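'Carboxyl esterase 2 (Tuber melanosporum Mel28, PDB 5MIF) probably hydrolyses carboxylic esters as an archaeal-like carboxylesterase of the alpha/beta hydrolase fold. Local coordinates at residues Asp44-Ser47 with Ser48-Ser51; Ser227-Phe230 with Lys231-Pro234; Gln292-Asp295 with Phe296-Leu300. All coordinates share one frame; numbering follows the deposited sequence.

Contact 1. Residues Asp44-Ser47 with Ser48-Ser51; sequences DAIS and SRPS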
loop_
_atom_site.group_PDB
_atom_site.type_symbol
_atom_site.label_atom_id
_atom_site.label_comp_id
_atom_site.label_asym_id
_atom_site.label_seq_id
_atom_site.Cartn_x
_atom_site.Cartn_y
_atom_site.Cartn_z
ATOM N N ASP A 44 -15.429 -2.905 -18.598
ATOM C CA ASP A 44 -16.541 -3.303 -19.452
ATOM C C ASP A 44 -16.930 -2.156 -20.389
ATOM O O ASP A 44 -17.121 -2.365 -21.584
ATOM C CB ASP A 44 -17.730 -3.759 -18.608
ATOM C CG ASP A 44 -17.476 -5.096 -17.932
ATOM O OD1 ASP A 44 -16.555 -5.821 -18.380
ATOM O OD2 ASP A 44 -18.204 -5.434 -16.970
ATOM N N ALA A 45 -17.030 -0.946 -19.842
ATOM C CA ALA A 45 -17.408 0.236 -20.621
ATOM C C ALA A 45 -16.434 0.608 -21.759
ATOM O O ALA A 45 -16.836 1.280 -22.710
ATOM C CB ALA A 45 -17.592 1.433 -19.690
ATOM N N ILE A 46 -15.173 0.187 -21.678
ATOM C CA ILE A 46 -14.199 0.568 -22.705
ATOM C C ILE A 46 -13.762 -0.616 -23.553
ATOM O O ILE A 46 -12.903 -0.478 -24.429
ATOM C CB ILE A 46 -12.932 1.210 -22.099
ATOM C CG1 ILE A 46 -12.092 0.151 -21.377
ATOM C CG2 ILE A 46 -13.308 2.367 -21.199
ATOM C CD1 ILE A 46 -10.652 0.566 -21.136
ATOM N N SER A 47 -14.330 -1.783 -23.271
ATOM C CA SER A 47 -14.024 -2.983 -24.036
ATOM C C SER A 47 -14.579 -2.749 -25.439
ATOM O O SER A 47 -14.126 -3.351 -26.413
ATOM C CB SER A 47 -14.634 -4.235 -23.378
ATOM O OG SER A 47 -16.036 -4.071 -23.233
ATOM N N SER A 48 -15.584 -1.878 -25.498
ATOM C CA SER A 48 -16.265 -1.483 -26.716
ATOM C C SER A 48 -15.492 -0.454 -27.557
ATOM O O SER A 48 -15.814 -0.230 -28.725
ATOM C CB SER A 48 -17.634 -0.908 -26.319
ATOM O OG SER A 48 -17.812 0.413 -26.851
ATOM N N ARG A 49 -14.435 0.111 -26.988
ATOM C CA ARG A 49 -13.686 1.193 -27.627
ATOM C C ARG A 49 -12.495 0.723 -28.459
ATOM O O ARG A 49 -11.779 -0.193 -28.041
ATOM C CB ARG A 49 -13.234 2.164 -26.547
ATOM C CG ARG A 49 -14.347 3.073 -26.103
ATOM C CD ARG A 49 -13.835 4.175 -25.247
ATOM N NE ARG A 49 -14.864 4.562 -24.290
ATOM C CZ ARG A 49 -14.604 5.167 -23.137
ATOM N NH1 ARG A 49 -13.343 5.439 -22.805
ATOM N NH2 ARG A 49 -15.596 5.467 -22.304
ATOM N N PRO A 50 -12.281 1.344 -29.637
ATOM C CA PRO A 50 -11.064 1.036 -30.389
ATOM C C PRO A 50 -9.880 1.631 -29.644
ATOM O O PRO A 50 -10.026 2.723 -29.083
ATOM C CB PRO A 50 -11.293 1.721 -31.741
ATOM C CG PRO A 50 -12.198 2.865 -31.433
ATOM C CD PRO A 50 -13.088 2.390 -30.292
ATOM N N SER A 51 -8.740 0.944 -29.644
ATOM C CA SER A 51 -7.544 1.465 -28.985
ATOM C C SER A 51 -7.115 2.805 -29.567
ATOM O O SER A 51 -7.174 3.004 -30.775
ATOM C CB SER A 51 -6.403 0.456 -29.086
ATOM O OG SER A 51 -5.191 1.014 -28.610
#

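Contact 2. Residues Ser227-Phe230 with Lys231-Pro234; sequences SATF and KEFP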
loop_
_atom_site.group_PDB
_atom_site.type_symbol
_atom_site.label_atom_id
_atom_site.label_comp_id
_atom_site.label_asym_id
_atom_site.label_seq_id
_atom_site.Cartn_x
_atom_site.Cartn_y
_atom_site.Cartn_z
ATOM N N SER A 227 8.194 -9.745 -20.225
ATOM C CA SER A 227 8.255 -10.422 -18.942
ATOM C C SER A 227 7.055 -11.342 -18.790
ATOM O O SER A 227 6.154 -11.335 -19.632
ATOM C CB SER A 227 8.315 -9.397 -17.805
ATOM O OG SER A 227 7.301 -8.417 -17.960
ATOM N N ALA A 228 7.072 -12.144 -17.728
ATOM C CA ALA A 228 6.043 -13.150 -17.467
ATOM C C ALA A 228 4.611 -12.602 -17.559
ATOM O O ALA A 228 3.728 -13.258 -18.117
ATOM C CB ALA A 228 6.275 -13.788 -16.096
ATOM N N THR A 229 4.374 -11.410 -17.017
ATOM C CA THR A 229 3.011 -10.884 -16.995
ATOM C C THR A 229 2.522 -10.400 -18.370
ATOM O O THR A 229 1.320 -10.196 -18.545
ATOM C CB THR A 229 2.854 -9.728 -15.980
ATOM O OG1 THR A 229 3.872 -8.749 -16.201
ATOM C CG2 THR A 229 2.945 -10.249 -14.544
ATOM N N PHE A 230 3.428 -10.221 -19.339
ATOM C CA PHE A 230 3.001 -9.970 -20.724
ATOM C C PHE A 230 2.131 -11.123 -21.198
ATOM O O PHE A 230 1.068 -10.921 -21.781
ATOM C CB PHE A 230 4.187 -9.826 -21.691
ATOM C CG PHE A 230 4.750 -8.438 -21.788
ATOM C CD1 PHE A 230 5.426 -7.857 -20.716
ATOM C CD2 PHE A 230 4.597 -7.706 -22.957
ATOM C CE1 PHE A 230 5.958 -6.574 -20.818
ATOM C CE2 PHE A 230 5.118 -6.426 -23.068
ATOM C CZ PHE A 230 5.801 -5.858 -21.995
ATOM N N LYS A 231 2.600 -12.332 -20.908
ATOM C CA LYS A 231 1.902 -13.560 -21.255
ATOM C C LYS A 231 0.639 -13.769 -20.403
ATOM O O LYS A 231 -0.361 -14.304 -20.884
ATOM C CB LYS A 231 2.857 -14.750 -21.090
ATOM C CG LYS A 231 4.007 -14.719 -22.082
ATOM C CD LYS A 231 5.220 -15.479 -21.575
ATOM C CE LYS A 231 6.389 -15.365 -22.561
ATOM N NZ LYS A 231 7.448 -16.404 -22.346
ATOM N N GLU A 232 0.683 -13.351 -19.140
ATOM C CA GLU A 232 -0.444 -13.565 -18.240
ATOM C C GLU A 232 -1.631 -12.641 -18.555
ATOM O O GLU A 232 -2.787 -13.043 -18.437
ATOM C CB GLU A 232 -0.007 -13.383 -16.786
ATOM C CG GLU A 232 -1.090 -13.723 -15.788
ATOM C CD GLU A 232 -0.598 -13.714 -14.357
ATOM O OE1 GLU A 232 0.599 -13.414 -14.134
ATOM O OE2 GLU A 232 -1.412 -14.034 -13.459
ATOM N N PHE A 233 -1.347 -11.400 -18.936
ATOM C CA PHE A 233 -2.406 -10.438 -19.257
ATOM C C PHE A 233 -2.245 -9.794 -20.642
ATOM O O PHE A 233 -2.242 -8.563 -20.746
ATOM C CB PHE A 233 -2.441 -9.337 -18.199
ATOM C CG PHE A 233 -2.420 -9.849 -16.789
ATOM C CD1 PHE A 233 -3.570 -10.347 -16.195
ATOM C CD2 PHE A 233 -1.242 -9.834 -16.057
ATOM C CE1 PHE A 233 -3.547 -10.817 -14.890
ATOM C CE2 PHE A 233 -1.213 -10.300 -14.756
ATOM C CZ PHE A 233 -2.365 -10.792 -14.170
ATOM N N PRO A 234 -2.152 -10.619 -21.712
ATOM C CA PRO A 234 -1.794 -10.105 -23.047
ATOM C C PRO A 234 -2.720 -8.998 -23.558
ATOM O O PRO A 234 -2.262 -8.099 -24.263
ATOM C CB PRO A 234 -1.887 -11.350 -23.941
ATOM C CG PRO A 234 -2.817 -12.264 -23.219
ATOM C CD PRO A 234 -2.543 -12.042 -21.762
#

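Contact 3. Residues Gln292-Asp295 with Phe296-Leu300; sequences QGED and FGRRL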
loop_
_atom_site.group_PDB
_atom_site.type_symbol
_atom_site.label_atom_id
_atom_site.label_comp_id
_atom_site.label_asym_id
_atom_site.label_seq_id
_atom_site.Cartn_x
_atom_site.Cartn_y
_atom_site.Cartn_z
ATOM N N GLN A 292 7.659 -5.800 -14.462
ATOM C CA GLN A 292 8.780 -4.874 -14.609
ATOM C C GLN A 292 9.031 -4.059 -13.346
ATOM O O GLN A 292 10.175 -3.939 -12.891
ATOM C CB GLN A 292 8.544 -3.935 -15.797
ATOM C CG GLN A 292 8.697 -4.634 -17.125
ATOM C CD GLN A 292 8.609 -3.691 -18.301
ATOM O OE1 GLN A 292 8.794 -2.475 -18.165
ATOM N NE2 GLN A 292 8.278 -4.243 -19.467
ATOM N N GLY A 293 7.966 -3.488 -12.791
ATOM C CA GLY A 293 8.080 -2.711 -11.568
ATOM C C GLY A 293 8.584 -3.539 -10.400
ATOM O O GLY A 293 9.497 -3.115 -9.686
ATOM N N GLU A 294 8.019 -4.737 -10.232
ATOM C CA GLU A 294 8.374 -5.608 -9.111
ATOM C C GLU A 294 9.824 -6.074 -9.215
ATOM O O GLU A 294 10.567 -6.033 -8.232
ATOM C CB GLU A 294 7.403 -6.803 -9.040
ATOM C CG GLU A 294 5.966 -6.387 -8.709
ATOM C CD GLU A 294 5.001 -7.554 -8.437
ATOM O OE1 GLU A 294 5.269 -8.702 -8.842
ATOM O OE2 GLU A 294 3.956 -7.310 -7.792
ATOM N N ASP A 295 10.234 -6.493 -10.409
ATOM C CA ASP A 295 11.622 -6.900 -10.630
ATOM C C ASP A 295 12.582 -5.739 -10.393
ATOM O O ASP A 295 13.649 -5.925 -9.801
ATOM C CB ASP A 295 11.814 -7.457 -12.045
ATOM C CG ASP A 295 11.189 -8.831 -12.220
ATOM O OD1 ASP A 295 10.913 -9.499 -11.199
ATOM O OD2 ASP A 295 10.971 -9.243 -13.377
ATOM N N PHE A 296 12.211 -4.549 -10.855
ATOM C CA PHE A 296 13.053 -3.375 -10.653
ATOM C C PHE A 296 13.205 -3.093 -9.148
ATOM O O PHE A 296 14.304 -2.811 -8.665
ATOM C CB PHE A 296 12.474 -2.159 -11.393
ATOM C CG PHE A 296 13.382 -0.956 -11.410
ATOM C CD1 PHE A 296 14.650 -1.029 -11.964
ATOM C CD2 PHE A 296 12.954 0.260 -10.899
ATOM C CE1 PHE A 296 15.486 0.088 -11.991
ATOM C CE2 PHE A 296 13.775 1.383 -10.931
ATOM C CZ PHE A 296 15.045 1.297 -11.474
ATOM N N GLY A 297 12.098 -3.168 -8.412
ATOM C CA GLY A 297 12.138 -2.959 -6.976
ATOM C C GLY A 297 13.002 -3.976 -6.240
ATOM O O GLY A 297 13.826 -3.596 -5.402
ATOM N N ARG A 298 12.851 -5.256 -6.582
ATOM C CA ARG A 298 13.661 -6.317 -5.961
ATOM C C ARG A 298 15.137 -6.065 -6.217
ATOM O O ARG A 298 15.987 -6.271 -5.348
ATOM C CB ARG A 298 13.277 -7.694 -6.496
ATOM C CG ARG A 298 11.888 -8.134 -6.114
ATOM C CD ARG A 298 11.610 -9.520 -6.644
ATOM N NE ARG A 298 10.361 -10.067 -6.131
ATOM C CZ ARG A 298 9.317 -10.380 -6.895
ATOM N NH1 ARG A 298 9.372 -10.184 -8.210
ATOM N NH2 ARG A 298 8.216 -10.883 -6.344
ATOM N N ARG A 299 15.432 -5.591 -7.420
ATOM C CA ARG A 299 16.794 -5.257 -7.784
ATOM C C ARG A 299 17.335 -4.088 -6.928
ATOM O O ARG A 299 18.456 -4.153 -6.429
ATOM C CB ARG A 299 16.847 -4.954 -9.277
ATOM C CG ARG A 299 18.198 -4.648 -9.770
ATOM C CD ARG A 299 18.484 -5.276 -11.112
ATOM N NE ARG A 299 19.885 -5.007 -11.375
ATOM C CZ ARG A 299 20.346 -4.303 -12.393
ATOM N NH1 ARG A 299 19.512 -3.835 -13.317
ATOM N NH2 ARG A 299 21.652 -4.103 -12.495
ATOM N N LEU A 300 16.529 -3.051 -6.713
ATOM C CA LEU A 300 16.926 -1.956 -5.821
ATOM C C LEU A 300 17.149 -2.452 -4.389
ATOM O O LEU A 300 18.083 -2.022 -3.704
ATOM C CB LEU A 300 15.862 -0.855 -5.803
ATOM C CG LEU A 300 15.600 -0.107 -7.102
ATOM C CD1 LEU A 300 14.431 0.845 -6.925
ATOM C CD2 LEU A 300 16.848 0.655 -7.501
#

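Contact 1. Residues Asp44-Ser47 with Ser48-Ser51
I46 and R49 meet where the chain leaves a helix, through one bond of the backbone and one touch between side chains. The amide N of R49 donates to the carbonyl O of I46 at 3.0 Å, a bond from residue i+3 back to i that closes a tight turn. The side chains add a van der Waals touch of a methyl on the flat guanidinium: the branch methyl CG2 of I46 lies over one face of the R49 group, 3.5 Å from NH1 and set toward the rim. With CG2 anti to its own carbonyl carbon, the beta-branch of I46 carries this methyl toward the arginine, whose chain bends at chi3 (-149°) and brings its flat end back over it. The turn lies where helix 37-47 gives way to the long loop leading to strand 75-82, at the surface of the protein. S47 suits this turn because its short hydroxyl can fold back on the helix: chi1 of 57° places OG between the backbone N and carbonyl carbon, and OG donates to the O of D44 at 2.6 Å. The carboxylate of D44 itself is turned to Q40, one turn earlier, by a hydrogen bond through OD1.

Contact 2. Residues Ser227-Phe230 with Lys231-Pro234
The short helix 228-232 of the alpha/beta hydrolase fold brings T229 against E232 and F233 within little more than one turn. Its alpha-helical bonds run from E232 N to A228 O (3.2 Å) and from F233 N to T229 O (3.0 Å), the second reaching the first residue that leaves helical geometry. T229 meets both later side chains, crossing each at a slant: CB is 4.1 Å from CD2 of the F233 ring, while the methyl CG2 approaches OE1 of E232 at 4.0 Å. A threonine fits here because its two branches divide the work. The methyl packs within the turn, whereas OG1 is bound outside it by P288 O and Q291 N, which ties this helix to the start of helix 290-302. With CG anti to the backbone N (chi1 -174°), E232 carries CG over one face of the F233 ring, 3.5 Å above it near the rim, and its extended chain takes OE1 past the T229 methyl to a long, weak ion pair with R290. F233 also touches R290 and V286, close to a probable Ser-His-Asp triad without touching it. After the helix, P234 has no amide hydrogen to continue the ladder; its CA makes a CA-H...O contact with F230 O at 3.2 Å.

Contact 3. Residues Gln292-Asp295 with Phe296-Leu300
Helix 290-302 is the crossover helix of the beta-alpha-beta unit formed with strands 279-284 and 307-312, and D295 and R298 form a salt bridge along it, R298 also reaching the second subunit. OD1 of D295 lies at the edge of the R298 guanidinium, in its plane, 3.4 Å from NH1; the hydrogen bond is weak, with an angle of 131°, and the two flat groups are turned 44° apart. Q291 NE2 also binds this OD1. R298 runs extended from CG to NE, and chi1 of -67° lays CG beside its backbone N, 3.3 Å from E294 O, as the chain heads back along the helix. Its NH2 forms a salt bridge with E285 of the second subunit, so the long arginine serves two carboxylates at once. With an alanine in place of R298, E285 of the second subunit would probably lose its positive partner and D295 the charge beside it, weakening this interface. E294 packs CB 4.0 Å from R298 NH1 but sends its carboxylate to R311 on strand 307-312. F296, with CG anti to the backbone N, places its ring against I281 and L273, a hydrophobic choice for the buried side. The backbone bond from G297 N to G293 O, 2.9 Å, belongs to the regular i to i+4 ladder of an alpha-helix lying against the central sheet in the alpha/beta hydrolase fold.

In the fold
From the N terminus the three contacts follow in series, each closing only a local turn, and none nests in or crosses another. Contact 1 ends helix 37-47 at the surface, where S51 binds E243 of helix 241-251. Contact 2 comes after strand 213-217 and meets that same helix through F230, which touches T241 and I244; even so, the nearest atoms of contacts 1 and 2 are about 11 Å apart. Contact 3 follows strand 279-284 and does touch contact 2: CE1 of F230 packs 3.6 Å from NE2 of Q292. Contacts 2 and 3 thus join the short helix 228-232 to the crossover helix 290-302, and contact 3 continues to the second subunit.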